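BvnE (Penicillium brevicompactum, PDB 6U9I) probably steers brevianamide biosynthesis by catalysing a stereoselective semipinacol rearrangement, acting as an isomerase of the pinacolase type. Local coordinates at residues P58-N61 with G62-R65. Numbering follows the deposited sequence.
Sequences PLNN and GQLR
The side-chain amides of Asn-60 and Gln-63 meet with their planes 31° apart and their side chains crossing at about a right angle, while the guanidinium of Arg-65 takes a water at its edge, in plane. Each amide oxygen of the first pair turns back to the backbone of the other residue. Asn-60 OD1 accepts from Gln-63 N at 2.8 Å, in a nearly straight bond (N-H...O 171°) that meets the oxygen almost end-on. In return Gln-63 OE1 takes the Asn-60 N-H at 2.9 Å, on a lone pair within the carbonyl plane. The first torsion of Asn-60 (chi1 61°) tucks CG between its own N and carbonyl carbon, which turns OD1 back toward the N-H of Gln-63. The first turn is closed by Leu-64 N to Asn-60 O, 2.8 Å, and Arg-65 N to Asn-61 O, 3.0 Å. The water at Arg-65 NE, 2.7 Å away, also donates weakly to Asn-61 O, so this carbonyl has a second partner; farther along the same guanidinium, NH1 forms a salt bridge with Asp-35. Apart from these bonds, Leu-59 CD2 packs against Leu-64 CD1 at 4.2 Å, and Leu-64 continues inward onto Thr-47 and Val-38. Asn-61 OD1 accepts from Arg-41 NE and its ND2 donates to Thr-42 O, tying the first helical residue to that part of the same chain. Reciprocal side-chain-to-backbone bonds of this kind define a capping box, with Asn-60 as N-cap, here at the junction where strand 59-60, antiparallel to strand 45-50, passes directly into helix 61-74.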
loop_
_atom_site.group_PDB
_atom_site.type_symbol
_atom_site.label_atom_id
_atom_site.label_comp_id
_atom_site.label_asym_id
_atom_site.label_seq_id
_atom_site.Cartn_x
_atom_site.Cartn_y
_atom_site.Cartn_z
ATOM N N PRO A 58 -12.306 -3.927 11.027
ATOM C CA PRO A 58 -11.488 -5.147 10.988
ATOM C C PRO A 58 -12.312 -6.396 11.257
ATOM O O PRO A 58 -13.368 -6.363 11.900
ATOM C CB PRO A 58 -10.462 -4.928 12.102
ATOM C CG PRO A 58 -10.401 -3.432 12.283
ATOM C CD PRO A 58 -11.800 -2.961 12.018
ATOM N N LEU A 59 -11.791 -7.519 10.773
ATOM C CA LEU A 59 -12.389 -8.832 10.968
ATOM C C LEU A 59 -11.455 -9.676 11.828
ATOM O O LEU A 59 -10.263 -9.787 11.523
ATOM C CB LEU A 59 -12.635 -9.530 9.627
ATOM C CG LEU A 59 -13.626 -8.920 8.628
ATOM C CD1 LEU A 59 -13.010 -7.752 7.865
ATOM C CD2 LEU A 59 -14.112 -9.994 7.648
ATOM N N ASN A 60 -11.987 -10.278 12.887
ATOM C CA ASN A 60 -11.185 -11.213 13.660
ATOM C C ASN A 60 -11.177 -12.564 12.945
ATOM O O ASN A 60 -11.749 -12.720 11.861
ATOM C CB ASN A 60 -11.692 -11.306 15.107
ATOM C CG ASN A 60 -13.125 -11.800 15.208
ATOM O OD1 ASN A 60 -13.582 -12.594 14.392
ATOM N ND2 ASN A 60 -13.837 -11.343 16.237
ATOM N N ASN A 61 -10.496 -13.548 13.540
ATOM C CA ASN A 61 -10.295 -14.827 12.855
ATOM C C ASN A 61 -11.627 -15.497 12.531
ATOM O O ASN A 61 -11.802 -16.052 11.437
ATOM C CB ASN A 61 -9.438 -15.765 13.709
ATOM C CG ASN A 61 -7.989 -15.325 13.809
ATOM O OD1 ASN A 61 -7.484 -14.602 12.954
ATOM N ND2 ASN A 61 -7.303 -15.785 14.858
ATOM N N GLY A 62 -12.576 -15.458 13.470
ATOM C CA GLY A 62 -13.868 -16.076 13.221
ATOM C C GLY A 62 -14.674 -15.352 12.159
ATOM O O GLY A 62 -15.308 -15.986 11.314
ATOM N N GLN A 63 -14.669 -14.016 12.192
ATOM C CA GLN A 63 -15.359 -13.244 11.158
ATOM C C GLN A 63 -14.743 -13.474 9.785
ATOM O O GLN A 63 -15.456 -13.547 8.777
ATOM C CB GLN A 63 -15.311 -11.757 11.496
ATOM C CG GLN A 63 -16.178 -11.405 12.703
ATOM C CD GLN A 63 -15.925 -10.005 13.204
ATOM O OE1 GLN A 63 -14.793 -9.524 13.187
ATOM N NE2 GLN A 63 -16.979 -9.352 13.699
ATOM N N LEU A 64 -13.416 -13.540 9.730
ATOM C CA LEU A 64 -12.723 -13.727 8.462
ATOM C C LEU A 64 -13.009 -15.105 7.878
ATOM O O LEU A 64 -13.229 -15.239 6.666
ATOM C CB LEU A 64 -11.226 -13.521 8.670
ATOM C CG LEU A 64 -10.321 -13.432 7.447
ATOM C CD1 LEU A 64 -10.646 -12.209 6.602
ATOM C CD2 LEU A 64 -8.866 -13.437 7.901
ATOM N N ARG A 65 -13.020 -16.138 8.721
ATOM C CA ARG A 65 -13.375 -17.470 8.242
ATOM C C ARG A 65 -14.775 -17.466 7.631
ATOM O O ARG A 65 -14.989 -17.985 6.530
ATOM C CB ARG A 65 -13.272 -18.480 9.386
ATOM C CG ARG A 65 -13.439 -19.940 8.960
ATOM C CD ARG A 65 -13.522 -20.849 10.190
ATOM N NE ARG A 65 -12.237 -20.989 10.872
ATOM C CZ ARG A 65 -11.336 -21.930 10.588
ATOM N NH1 ARG A 65 -11.577 -22.819 9.629
ATOM N NH2 ARG A 65 -10.195 -21.985 11.265
HETATM O O HOH W 1 -11.392 -19.035 12.534
#